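Local coordinates for protein mitochondrial enolase superfamily member 1 (Homo sapiens, PDB 4A35) that catalyses the magnesium-dependent dehydration of L-fuconate to 2-keto-3-deoxy-L-fuconate, a step in the breakdown of L-fucose, at residues D158-E163 with L343-K348; V222-D227 with L248-N253; S36-V41 with G54-L59; G87-F92 with A122-W127; V353-G358 with R384-V389. All coordinates share one frame; numbering follows the deposited sequence. Where two conformers were deposited one is given.

Interaction 1: residues D158-E163 with L343-K348; sequences DVLTEE and LLMAKK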
# COMPACT_ATOMS: atom_id res chain seq x y z
N ASP A 158 -13.87 -4.46 15.65
CA ASP A 158 -14.90 -5.43 15.27
C ASP A 158 -14.43 -6.89 15.53
O ASP A 158 -15.27 -7.79 15.54
CB ASP A 158 -15.34 -5.25 13.81
CG ASP A 158 -14.19 -5.20 12.79
OD1 ASP A 158 -13.17 -4.49 13.05
OD2 ASP A 158 -14.31 -5.87 11.73
N VAL A 159 -13.10 -7.13 15.72
CA VAL A 159 -12.57 -8.48 16.06
C VAL A 159 -11.80 -8.45 17.40
O VAL A 159 -11.67 -9.48 18.04
CB VAL A 159 -11.71 -9.14 14.94
CG1 VAL A 159 -12.46 -9.24 13.63
CG2 VAL A 159 -10.34 -8.44 14.75
N LEU A 160 -11.28 -7.29 17.78
CA LEU A 160 -10.42 -7.15 18.99
C LEU A 160 -10.59 -5.76 19.57
O LEU A 160 -10.01 -4.78 19.07
CB LEU A 160 -8.93 -7.42 18.62
CG LEU A 160 -7.91 -7.37 19.79
CD1 LEU A 160 -7.80 -8.76 20.52
CD2 LEU A 160 -6.52 -6.90 19.27
N THR A 161 -11.43 -5.67 20.62
CA THR A 161 -11.59 -4.42 21.36
C THR A 161 -10.42 -4.27 22.33
O THR A 161 -9.63 -5.22 22.53
CB THR A 161 -12.93 -4.43 22.14
OG1 THR A 161 -12.88 -5.46 23.16
CG2 THR A 161 -14.17 -4.64 21.23
N GLU A 162 -10.30 -3.08 22.93
CA GLU A 162 -9.29 -2.83 23.98
C GLU A 162 -9.50 -3.82 25.13
O GLU A 162 -8.54 -4.36 25.66
CB GLU A 162 -9.40 -1.38 24.48
CG GLU A 162 -8.92 -0.35 23.49
CD GLU A 162 -9.01 1.09 23.94
OE1 GLU A 162 -8.68 1.37 25.12
OE2 GLU A 162 -9.40 1.96 23.12
N GLU A 163 -10.78 -4.06 25.51
CA GLU A 163 -11.19 -4.99 26.56
C GLU A 163 -10.72 -6.44 26.19
O GLU A 163 -10.20 -7.17 27.03
CB GLU A 163 -12.73 -4.90 26.73
CG GLU A 163 -13.25 -3.51 27.14
CD GLU A 163 -13.16 -2.30 26.21
OE1 GLU A 163 -13.17 -2.46 24.97
OE2 GLU A 163 -13.12 -1.17 26.75
N LEU A 343 -0.20 -9.62 16.89
CA LEU A 343 -0.02 -10.77 17.81
C LEU A 343 -1.32 -11.03 18.59
O LEU A 343 -1.71 -12.18 18.82
CB LEU A 343 1.12 -10.49 18.83
CG LEU A 343 2.52 -10.45 18.22
CD1 LEU A 343 3.54 -9.95 19.27
CD2 LEU A 343 2.91 -11.86 17.66
N LEU A 344 -1.92 -9.96 19.10
CA LEU A 344 -3.17 -10.11 19.89
C LEU A 344 -4.34 -10.62 19.03
O LEU A 344 -5.06 -11.52 19.48
CB LEU A 344 -3.54 -8.78 20.58
CG LEU A 344 -2.60 -8.36 21.73
CD1 LEU A 344 -2.77 -6.85 22.02
CD2 LEU A 344 -2.83 -9.23 22.98
N MET A 345 -4.45 -10.19 17.79
CA MET A 345 -5.52 -10.73 16.92
C MET A 345 -5.28 -12.21 16.61
O MET A 345 -6.21 -13.00 16.67
CB MET A 345 -5.60 -9.95 15.58
CG MET A 345 -6.28 -8.57 15.72
SD MET A 345 -6.66 -7.85 14.11
CE MET A 345 -4.96 -7.60 13.45
N ALA A 346 -4.00 -12.62 16.34
CA ALA A 346 -3.68 -14.01 16.00
C ALA A 346 -4.04 -14.92 17.19
O ALA A 346 -4.57 -16.00 16.99
CB ALA A 346 -2.18 -14.12 15.69
N LYS A 347 -3.74 -14.48 18.44
CA LYS A 347 -4.13 -15.28 19.64
C LYS A 347 -5.68 -15.37 19.76
O LYS A 347 -6.21 -16.45 20.03
CB LYS A 347 -3.52 -14.66 20.91
CG LYS A 347 -3.83 -15.40 22.23
CD LYS A 347 -3.63 -16.92 22.16
CE LYS A 347 -3.83 -17.46 23.54
NZ LYS A 347 -4.08 -18.93 23.47
N LYS A 348 -6.38 -14.23 19.60
CA LYS A 348 -7.86 -14.12 19.63
C LYS A 348 -8.48 -15.14 18.64
O LYS A 348 -9.43 -15.85 19.01
CB LYS A 348 -8.32 -12.67 19.32
CG LYS A 348 -9.85 -12.46 19.36
CD LYS A 348 -10.35 -12.16 20.79
CE LYS A 348 -11.85 -12.30 21.00
NZ LYS A 348 -12.62 -11.38 20.16
O HOH W 1 -13.25 -11.64 17.57
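Leu160 and Leu344 meet at about a right angle, the CD2 methyl of Leu160 lying 3.8 Å from Leu344 CB. The same methyl rests 3.9 Å from Met345 CG, the leucine and methionine side chains meeting at a slant. With its CG anti to the backbone N (chi1 -178°), Leu160 reaches across to the helix, and its other methyl, CD1, lies 4.1 Å from Lys348 CB where the two side chains slide past each other in opposite directions. The contact brings the loop leading into helix 162-171 against the last turns of helix 335-348, a helix of the enolase-type barrel domain, away from the catalytic centre. An alanine in place of Leu160 would probably open a gap over Leu344 and Met345 and take the packing from the aliphatic root of Lys348. Beside this patch, Val159 CG2 sits 3.8 Å from Met345 SD. Lys348, bent at chi2 and again at chi4, curls its amine back to Val159 O, NZ donating over 3.0 Å from 29° off the carbonyl plane. Water 1 bridges the pair, giving a proton to Val159 O and taking one from Lys348 NZ. Ile168 of helix 162-171 touches Leu160, Leu344 and Lys348.

Interaction 2: residues V222-D227 with L248-N253; sequences VKVGAD and LMMDAN. With MG (magnesium ion), chain B.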
# COMPACT_ATOMS: atom_id res chain seq x y z
N VAL A 222 12.68 -23.56 1.61
CA VAL A 222 13.15 -23.59 0.22
C VAL A 222 12.28 -22.65 -0.62
O VAL A 222 11.05 -22.67 -0.52
CB VAL A 222 13.17 -25.06 -0.34
CG1 VAL A 222 11.77 -25.69 -0.29
CG2 VAL A 222 13.70 -25.10 -1.77
N LYS A 223 12.92 -21.85 -1.48
CA LYS A 223 12.21 -20.98 -2.41
C LYS A 223 11.78 -21.78 -3.61
O LYS A 223 12.57 -22.57 -4.16
CB LYS A 223 13.09 -19.80 -2.87
CG LYS A 223 13.58 -18.88 -1.77
CD LYS A 223 12.40 -18.20 -1.03
CE LYS A 223 12.92 -17.63 0.27
NZ LYS A 223 12.11 -16.47 0.73
N VAL A 224 10.57 -21.49 -4.08
CA VAL A 224 9.94 -22.12 -5.25
C VAL A 224 9.20 -21.07 -6.08
O VAL A 224 9.09 -19.91 -5.65
CB VAL A 224 8.95 -23.27 -4.80
CG1 VAL A 224 9.68 -24.37 -3.98
CG2 VAL A 224 7.74 -22.71 -4.03
N GLY A 225 8.67 -21.49 -7.23
CA GLY A 225 7.76 -20.68 -8.01
C GLY A 225 8.14 -20.04 -9.33
O GLY A 225 7.29 -19.40 -9.93
N ALA A 226 9.41 -20.18 -9.77
CA ALA A 226 9.83 -19.62 -11.06
C ALA A 226 9.83 -20.71 -12.11
O ALA A 226 9.52 -20.45 -13.28
CB ALA A 226 11.23 -19.00 -10.95
N ASP A 227 10.22 -21.92 -11.70
CA ASP A 227 10.42 -23.04 -12.62
C ASP A 227 10.17 -24.34 -11.88
O ASP A 227 10.91 -24.69 -10.96
CB ASP A 227 11.86 -22.99 -13.21
CG ASP A 227 12.08 -24.06 -14.27
OD1 ASP A 227 12.10 -25.28 -13.91
OD2 ASP A 227 12.11 -23.71 -15.47
N LEU A 248 10.26 -29.23 6.39
CA LEU A 248 10.50 -28.51 5.15
C LEU A 248 9.36 -27.50 4.89
O LEU A 248 8.20 -27.90 4.92
CB LEU A 248 10.62 -29.50 3.96
CG LEU A 248 10.86 -28.85 2.58
CD1 LEU A 248 12.23 -28.10 2.53
CD2 LEU A 248 10.74 -29.94 1.45
N MET A 249 9.69 -26.22 4.62
CA MET A 249 8.72 -25.19 4.27
C MET A 249 9.04 -24.67 2.87
O MET A 249 10.22 -24.52 2.53
CB MET A 249 8.70 -24.02 5.27
CG MET A 249 8.45 -24.46 6.66
SD MET A 249 10.03 -24.56 7.60
CE MET A 249 9.42 -23.90 9.09
N MET A 250 8.03 -24.36 2.09
CA MET A 250 8.20 -23.78 0.74
C MET A 250 7.73 -22.32 0.72
O MET A 250 6.77 -21.96 1.43
CB MET A 250 7.45 -24.61 -0.31
CG MET A 250 8.06 -26.02 -0.45
SD MET A 250 6.95 -26.98 -1.49
CE MET A 250 7.75 -28.63 -1.48
N ASP A 251 8.34 -21.51 -0.16
CA ASP A 251 8.03 -20.08 -0.23
C ASP A 251 8.01 -19.65 -1.69
O ASP A 251 9.03 -19.76 -2.37
CB ASP A 251 9.09 -19.29 0.59
CG ASP A 251 8.80 -17.79 0.69
OD1 ASP A 251 7.87 -17.31 -0.00
OD2 ASP A 251 9.53 -17.08 1.43
N ALA A 252 6.83 -19.28 -2.20
CA ALA A 252 6.65 -18.90 -3.60
C ALA A 252 6.80 -17.40 -3.82
O ALA A 252 6.70 -16.99 -4.98
CB ALA A 252 5.28 -19.36 -4.10
N ASN A 253 6.97 -16.58 -2.73
CA ASN A 253 7.15 -15.10 -2.91
C ASN A 253 6.15 -14.48 -3.92
O ASN A 253 6.54 -13.65 -4.80
CB ASN A 253 8.61 -14.80 -3.36
CG ASN A 253 9.60 -15.05 -2.25
OD1 ASN A 253 10.18 -16.13 -2.18
ND2 ASN A 253 9.65 -14.16 -1.27
MG MG B . 8.94 -15.31 2.53
O HOH W 2 10.61 -15.31 3.56
O HOH W 3 10.54 -17.82 -4.22
O HOH W 4 7.67 -15.00 1.09
O HOH W 5 10.56 -13.98 1.32
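Asp251 OD2 is gripped by a magnesium ion at 2.2 Å and by Lys223 NZ at 2.7 Å, the amine of this salt bridge standing well above the carboxylate plane. The two side chains lie side by side and point the same way, on one face of the parallel pair. Asp251 OD1 takes a hydrogen bond from Asn253 N (3.0 Å), which closes an Asx turn and helps hold the carboxylate against rotation, and a second from water 4, itself a magnesium ligand. Glu277 and Glu306 also bind the metal. Lys223, probably the proton donor or acceptor, passes its CD 3.2 Å from Asn253 OD1 as the two side chains cross near a right angle. Asn253 ND2 donates to water 5, another metal ligand. The backbones are joined by Val222 N to Met249 O (2.8 Å), Asp251 N to Val222 O and Val224 N to Asp251 O (2.9 Å). On the other face Val222 CG1 packs 3.7 Å from Met250 CG. Strands 219-223 and 247-251 are the parallel pair of a beta-alpha-beta crossover in the barrel: helix 228-242 covers Val222 and Val224, helix 258-268 meets Val224 and Met250, and strand 275-277 continues the sheet beyond 247-251.

Interaction 3: residues S36-V41 with G54-L59; sequences SAAYVV and GITFTL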
# COMPACT_ATOMS: atom_id res chain seq x y z
N SER A 36 19.18 -3.92 2.08
CA SER A 36 19.42 -2.53 2.47
C SER A 36 18.51 -2.07 3.60
O SER A 36 17.51 -2.74 3.92
CB SER A 36 19.19 -1.63 1.25
OG SER A 36 20.08 -1.99 0.22
N ALA A 37 18.81 -0.87 4.13
CA ALA A 37 17.96 -0.30 5.16
C ALA A 37 18.03 1.21 5.18
O ALA A 37 19.08 1.81 4.86
CB ALA A 37 18.41 -0.83 6.55
N ALA A 38 16.91 1.83 5.56
CA ALA A 38 16.91 3.25 5.94
C ALA A 38 17.25 3.23 7.45
O ALA A 38 16.50 2.62 8.24
CB ALA A 38 15.54 3.88 5.66
N TYR A 39 18.42 3.73 7.82
CA TYR A 39 18.89 3.66 9.22
C TYR A 39 18.68 4.99 9.88
O TYR A 39 19.25 6.00 9.44
CB TYR A 39 20.37 3.27 9.26
CG TYR A 39 20.91 3.13 10.67
CD1 TYR A 39 20.37 2.19 11.56
CD2 TYR A 39 22.00 3.88 11.10
CE1 TYR A 39 20.90 2.02 12.83
CE2 TYR A 39 22.52 3.74 12.39
CZ TYR A 39 21.98 2.78 13.24
OH TYR A 39 22.48 2.60 14.51
N VAL A 40 17.85 4.98 10.95
CA VAL A 40 17.47 6.16 11.70
C VAL A 40 18.17 6.21 13.05
O VAL A 40 18.15 5.22 13.79
CB VAL A 40 15.91 6.16 11.89
CG1 VAL A 40 15.47 7.38 12.73
CG2 VAL A 40 15.18 6.12 10.54
N VAL A 41 18.66 7.40 13.42
CA VAL A 41 19.22 7.63 14.75
C VAL A 41 18.58 8.89 15.34
O VAL A 41 18.58 9.97 14.73
CB VAL A 41 20.77 7.67 14.79
CG1 VAL A 41 21.29 7.92 16.22
CG2 VAL A 41 21.37 6.41 14.19
N GLY A 54 16.88 2.98 14.61
CA GLY A 54 15.75 2.34 13.95
C GLY A 54 16.11 1.99 12.54
O GLY A 54 16.97 2.63 11.92
N ILE A 55 15.45 0.95 12.04
CA ILE A 55 15.61 0.49 10.67
C ILE A 55 14.27 0.12 10.06
O ILE A 55 13.27 -0.15 10.74
CB ILE A 55 16.56 -0.77 10.58
CG1 ILE A 55 15.98 -1.98 11.39
CG2 ILE A 55 18.05 -0.46 10.90
CD1 ILE A 55 16.58 -3.39 11.05
N THR A 56 14.28 0.10 8.73
CA THR A 56 13.29 -0.53 7.87
C THR A 56 14.09 -1.18 6.76
O THR A 56 15.09 -0.63 6.34
CB THR A 56 12.11 0.31 7.42
OG1 THR A 56 11.13 -0.63 6.91
CG2 THR A 56 12.48 1.33 6.33
N PHE A 57 13.65 -2.34 6.31
CA PHE A 57 14.40 -3.13 5.32
C PHE A 57 13.87 -2.97 3.89
O PHE A 57 12.65 -2.96 3.65
CB PHE A 57 14.28 -4.59 5.74
CG PHE A 57 14.77 -5.62 4.76
CD1 PHE A 57 16.12 -5.66 4.37
CD2 PHE A 57 13.89 -6.54 4.19
CE1 PHE A 57 16.58 -6.64 3.48
CE2 PHE A 57 14.35 -7.51 3.27
CZ PHE A 57 15.69 -7.54 2.91
N THR A 58 14.81 -2.89 2.95
CA THR A 58 14.49 -2.79 1.52
C THR A 58 15.43 -3.72 0.74
O THR A 58 16.39 -4.25 1.29
CB THR A 58 14.57 -1.35 0.94
OG1 THR A 58 15.97 -1.04 0.76
CG2 THR A 58 13.82 -0.27 1.79
N LEU A 59 15.21 -3.79 -0.59
CA LEU A 59 16.03 -4.60 -1.48
C LEU A 59 17.03 -3.77 -2.32
O LEU A 59 17.61 -4.29 -3.26
CB LEU A 59 15.14 -5.43 -2.40
CG LEU A 59 14.18 -6.40 -1.71
CD1 LEU A 59 13.51 -7.32 -2.75
CD2 LEU A 59 14.89 -7.18 -0.59
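The beta hairpin of strands 36-44 and 52-58, part of the three-stranded antiparallel sheet of the N-terminal domain, joins Ser36-Val41 to Gly54-Leu59, with the short segments at 155°. Its firm rungs lie toward the two ends. Val40 N donates to Gly54 O over 2.7 Å, and Gly54 N returns an equally short bond to Val40 O. Ser36 N donates to Thr58 O and Thr58 N to Ser36 O, both over 2.9 Å. Between them Ala38 N reaches Thr56 O at 3.2 Å, while the return bond from Thr56 N is weak. On the face carrying Ser36, Ala38 and Val40, the Ala38 methyl lies 4.0 Å from Thr56 CG2, and helices 63-73 and 110-131 cover this side. Thr58 OG1 stands 3.3 Å from Ser36 CB but bonds to Thr63 OG1. Phe57 belongs to the other face, where its ring meets Tyr35, which probably binds substrate, edge-to-face, and also Trp104 of the second subunit. There, Tyr39 CG anti to its backbone N (chi1 -178°) puts the ring's CD1 edge beside Ile55, while OH bonds to Met419 N. Ile55 CG2 touches this edge in the ring plane, 3.6 Å from Tyr39 CD1.

Interaction 4: residues G87-F92 with A122-W127; sequences GDFRGF and AVWDLW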
# COMPACT_ATOMS: atom_id res chain seq x y z
N GLY A 87 3.87 8.06 26.84
CA GLY A 87 2.70 8.28 27.69
C GLY A 87 1.38 8.22 26.93
O GLY A 87 0.32 8.03 27.54
N ASP A 88 1.41 8.41 25.59
CA ASP A 88 0.22 8.30 24.72
C ASP A 88 0.74 7.80 23.40
O ASP A 88 0.77 8.54 22.40
CB ASP A 88 -0.56 9.63 24.59
CG ASP A 88 -1.80 9.52 23.68
OD1 ASP A 88 -2.24 8.37 23.39
OD2 ASP A 88 -2.31 10.58 23.27
N PHE A 89 1.20 6.53 23.40
CA PHE A 89 1.86 5.97 22.23
C PHE A 89 0.84 5.78 21.11
O PHE A 89 1.17 6.04 19.95
CB PHE A 89 2.63 4.71 22.58
CG PHE A 89 4.02 4.61 21.96
CD1 PHE A 89 4.28 5.18 20.70
CD2 PHE A 89 5.05 3.96 22.62
CE1 PHE A 89 5.56 5.08 20.11
CE2 PHE A 89 6.32 3.83 22.03
CZ PHE A 89 6.56 4.38 20.77
N ARG A 90 -0.41 5.47 21.46
CA ARG A 90 -1.52 5.38 20.48
C ARG A 90 -1.68 6.72 19.72
O ARG A 90 -1.78 6.71 18.49
CB ARG A 90 -2.84 5.04 21.20
CG ARG A 90 -4.04 5.11 20.27
CD ARG A 90 -5.29 4.88 21.04
NE ARG A 90 -5.25 3.57 21.69
CZ ARG A 90 -5.99 3.22 22.74
NH1 ARG A 90 -6.90 4.07 23.23
NH2 ARG A 90 -5.86 2.02 23.27
N GLY A 91 -1.72 7.83 20.45
CA GLY A 91 -1.83 9.18 19.89
C GLY A 91 -0.70 9.50 18.93
O GLY A 91 -0.94 9.99 17.82
N PHE A 92 0.55 9.19 19.35
CA PHE A 92 1.74 9.43 18.49
C PHE A 92 1.68 8.55 17.22
O PHE A 92 1.93 9.04 16.09
CB PHE A 92 3.01 9.16 19.28
CG PHE A 92 4.27 9.46 18.51
CD1 PHE A 92 4.61 10.78 18.18
CD2 PHE A 92 5.09 8.43 18.07
CE1 PHE A 92 5.79 11.06 17.52
CE2 PHE A 92 6.29 8.72 17.38
CZ PHE A 92 6.61 10.03 17.10
N ALA A 122 13.12 3.38 16.15
CA ALA A 122 14.11 4.18 16.85
C ALA A 122 13.54 4.66 18.23
O ALA A 122 14.25 4.66 19.24
CB ALA A 122 14.54 5.37 15.96
N VAL A 123 12.24 4.96 18.30
CA VAL A 123 11.65 5.40 19.58
C VAL A 123 11.58 4.22 20.58
O VAL A 123 11.93 4.39 21.75
CB VAL A 123 10.24 6.06 19.34
CG1 VAL A 123 9.55 6.38 20.67
CG2 VAL A 123 10.35 7.34 18.49
N TRP A 124 11.17 3.01 20.11
CA TRP A 124 11.13 1.80 20.98
C TRP A 124 12.55 1.47 21.47
O TRP A 124 12.74 1.17 22.64
CB TRP A 124 10.52 0.61 20.23
CG TRP A 124 9.02 0.68 20.23
CD1 TRP A 124 8.22 1.20 19.24
CD2 TRP A 124 8.16 0.30 21.30
NE1 TRP A 124 6.91 1.19 19.66
CE2 TRP A 124 6.83 0.55 20.88
CE3 TRP A 124 8.38 -0.32 22.55
CZ2 TRP A 124 5.73 0.26 21.69
CZ3 TRP A 124 7.27 -0.68 23.33
CH2 TRP A 124 5.97 -0.39 22.89
N ASP A 125 13.56 1.61 20.59
CA ASP A 125 14.97 1.35 20.98
C ASP A 125 15.40 2.31 22.08
O ASP A 125 15.87 1.87 23.15
CB ASP A 125 15.91 1.46 19.77
CG ASP A 125 17.37 1.15 20.12
OD1 ASP A 125 17.64 0.02 20.66
OD2 ASP A 125 18.24 2.00 19.80
N LEU A 126 15.10 3.60 21.88
CA LEU A 126 15.44 4.63 22.84
C LEU A 126 14.75 4.40 24.20
O LEU A 126 15.41 4.45 25.26
CB LEU A 126 15.03 5.99 22.26
CG LEU A 126 15.25 7.22 23.15
CD1 LEU A 126 16.73 7.35 23.62
CD2 LEU A 126 14.79 8.49 22.40
N TRP A 127 13.45 4.14 24.18
CA TRP A 127 12.67 3.91 25.39
C TRP A 127 13.23 2.70 26.16
O TRP A 127 13.53 2.80 27.36
CB TRP A 127 11.17 3.69 24.99
CG TRP A 127 10.24 3.49 26.15
CD1 TRP A 127 10.47 3.80 27.46
CD2 TRP A 127 8.91 2.95 26.09
NE1 TRP A 127 9.38 3.47 28.22
CE2 TRP A 127 8.38 3.01 27.40
CE3 TRP A 127 8.06 2.55 25.04
CZ2 TRP A 127 7.09 2.55 27.72
CZ3 TRP A 127 6.77 2.13 25.35
CH2 TRP A 127 6.29 2.16 26.67
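Phe89 reaches from the first turn of helix 89-97 into an aromatic cluster with Trp124 and Trp127 of helix 110-131, a helix-to-helix contact within the N-terminal domain of this mandelate racemase family enzyme. Its CB points toward helix 110-131, and chi1 of -137°, away from a staggered value, carries the ring over one face of Trp124 with its edge to Trp127. Going outward, CD2 comes first, 3.7 Å from Trp127 CZ3, which lies at the edge of the phenyl ring and in its plane. Next along that side, CE2 lies over one face of the Trp124 indole, 3.5 Å from Trp124 CE2 and offset toward the rim. CZ, the tip, comes 3.4 Å from Trp124 NE1 and 3.6 Å from Val123 CG1, the valine side chain sliding past the phenyl in the opposite direction. The Phe89 ring and the five-membered ring of Trp124 are nearly parallel, their planes 12° apart, yet slid so far that they barely overlap. Trp127 is turned much more steeply, at 49° to the phenyl ring. Trp127 CE3 also lies over the face of Trp124 that Phe89 covers. The N-H groups of the indoles are bonded beyond the cluster, Trp124 NE1 to Asn337 of helix 335-348 and Trp127 NE1 to Glu131. At the start of helix 89-97, Asp88 is the N-cap: its OD1 accepts from Gly91 N at 3.0 Å, from above the carboxylate plane. One turn on from Phe89, the Phe92 ring adds a looser touch, with CE2 4.4 Å from Val123 CG2.

Interaction 5: residues V353-G358 with R384-V389; sequences VCPHAG and RVCEYV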
# COMPACT_ATOMS: atom_id res chain seq x y z
N VAL A 353 1.77 -17.70 15.18
CA VAL A 353 2.60 -16.68 14.55
C VAL A 353 4.00 -17.29 14.33
O VAL A 353 4.65 -17.79 15.29
CB VAL A 353 2.65 -15.34 15.36
CG1 VAL A 353 3.61 -14.32 14.75
CG2 VAL A 353 1.26 -14.72 15.50
N CYS A 354 4.47 -17.19 13.08
CA CYS A 354 5.81 -17.65 12.62
C CYS A 354 6.50 -16.48 11.95
O CYS A 354 6.27 -16.20 10.76
CB CYS A 354 5.67 -18.85 11.68
SG CYS A 354 5.02 -20.32 12.50
N PRO A 355 7.25 -15.69 12.72
CA PRO A 355 7.75 -14.42 12.14
C PRO A 355 8.60 -14.58 10.88
O PRO A 355 9.34 -15.57 10.72
CB PRO A 355 8.63 -13.85 13.27
CG PRO A 355 7.98 -14.35 14.51
CD PRO A 355 7.54 -15.78 14.17
N HIS A 356 8.53 -13.57 10.02
CA HIS A 356 9.45 -13.43 8.91
C HIS A 356 10.72 -12.77 9.46
O HIS A 356 10.66 -11.89 10.34
CB HIS A 356 8.82 -12.59 7.76
CG HIS A 356 9.79 -12.11 6.73
ND1 HIS A 356 10.23 -10.77 6.69
CD2 HIS A 356 10.37 -12.77 5.70
CE1 HIS A 356 11.04 -10.68 5.65
NE2 HIS A 356 11.15 -11.84 5.01
N ALA A 357 11.84 -13.12 8.89
CA ALA A 357 13.09 -12.48 9.29
C ALA A 357 14.13 -12.55 8.14
O ALA A 357 13.73 -12.65 6.97
CB ALA A 357 13.61 -13.09 10.59
N GLY A 358 15.41 -12.32 8.46
CA GLY A 358 16.48 -12.26 7.46
C GLY A 358 16.74 -10.82 7.08
O GLY A 358 16.70 -9.93 7.93
N ARG A 384 4.70 -23.02 16.14
CA ARG A 384 5.35 -21.70 16.03
C ARG A 384 6.86 -21.88 15.95
O ARG A 384 7.44 -22.76 16.60
CB ARG A 384 4.98 -20.77 17.20
CG ARG A 384 3.48 -20.46 17.24
CD ARG A 384 3.07 -20.02 18.63
NE ARG A 384 1.67 -19.56 18.69
CZ ARG A 384 0.60 -20.32 18.94
NH1 ARG A 384 0.74 -21.64 19.13
NH2 ARG A 384 -0.61 -19.77 19.01
N VAL A 385 7.48 -21.03 15.12
CA VAL A 385 8.92 -21.06 14.86
C VAL A 385 9.31 -19.70 14.27
O VAL A 385 8.51 -19.10 13.55
CB VAL A 385 9.25 -22.24 13.90
CG1 VAL A 385 8.65 -22.04 12.50
CG2 VAL A 385 10.75 -22.55 13.85
N CYS A 386 10.54 -19.27 14.50
CA CYS A 386 10.99 -17.99 13.97
C CYS A 386 11.95 -18.20 12.82
O CYS A 386 12.88 -18.98 12.95
CB CYS A 386 11.64 -17.16 15.07
SG CYS A 386 11.91 -15.44 14.56
N GLU A 387 11.79 -17.46 11.72
CA GLU A 387 12.74 -17.61 10.63
C GLU A 387 14.15 -17.13 11.05
O GLU A 387 14.28 -16.19 11.85
CB GLU A 387 12.28 -16.82 9.41
CG GLU A 387 13.16 -16.94 8.17
CD GLU A 387 12.50 -16.40 6.91
OE1 GLU A 387 11.67 -15.45 7.01
OE2 GLU A 387 12.81 -16.93 5.81
N TYR A 388 15.18 -17.74 10.48
CA TYR A 388 16.54 -17.26 10.67
C TYR A 388 17.30 -17.30 9.32
O TYR A 388 17.18 -18.26 8.57
CB TYR A 388 17.29 -18.07 11.75
CG TYR A 388 18.75 -17.65 11.90
CD1 TYR A 388 19.09 -16.51 12.64
CD2 TYR A 388 19.76 -18.30 11.20
CE1 TYR A 388 20.44 -16.11 12.76
CE2 TYR A 388 21.09 -17.89 11.29
CZ TYR A 388 21.42 -16.79 12.06
OH TYR A 388 22.74 -16.42 12.14
N VAL A 389 18.08 -16.26 9.03
CA VAL A 389 18.97 -16.23 7.86
C VAL A 389 20.35 -15.78 8.38
O VAL A 389 20.43 -14.95 9.28
CB VAL A 389 18.45 -15.38 6.65
CG1 VAL A 389 19.21 -15.73 5.36
CG2 VAL A 389 16.95 -15.61 6.43
O HOH W 6 1.80 -16.89 18.25
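Glu387 and His356 lie side by side, pointing the same way, where two chain segments of the enolase-type barrel run alongside each other, their end-to-end directions 5° apart. Both probably bind substrate, and His356 is probably catalytic. Two hydrogen bonds cross directly: Glu387 N to Pro355 O, at 3.3 Å, and Ala357 N to Glu387 OE1, at 3.0 Å and nearly straight (169°). The second meets OE1 on its anti side. The carboxylate is held from its other oxygen too, OE2 bonding to Thr193 OG1 and forming a salt bridge with Lys221. An alanine in place of Glu387 would probably leave Ala357 N without its acceptor and the charge of Lys221 without its mate. His356 CD2 comes 3.3 Å from Glu387 OE1, the ring and carboxylate planes 69° apart; its ND1 bonds to Asp329. At the far end, water 6 takes protons from Val353 N and from Arg384 NE, the latter over 2.7 Å in the guanidinium plane. Apolar contacts fill the middle, with Pro355 CB 3.9 Å from Cys386 SG. Gly358 has backbone angles that call for glycine, and a CB there would clash with Val389 CG2, which already lies 3.5 Å from Gly358 CA.

Overall arrangement
Interactions 2 and 5 belong to the active centre of the barrel: charge and metal dominate the first, while the second is joined by a backbone bond and a backbone N-H to a carboxylate. Their centres are 16 Å apart, and they touch where Met249 CE packs on Val385 CG1. Interactions 3 and 4 share the N-terminal domain, backbone bonding in one and aromatic packing in the other; Ala122 of helix 110-131 packs against Val40 and Gly54. The touching residues of interactions 2, 3 and 4 are all buried and those of 5 nearly all, whereas interaction 1 sets buried leucines beside Lys348 at the surface. It adjoins interaction 5 through Ala346 and Leu343 on Val353.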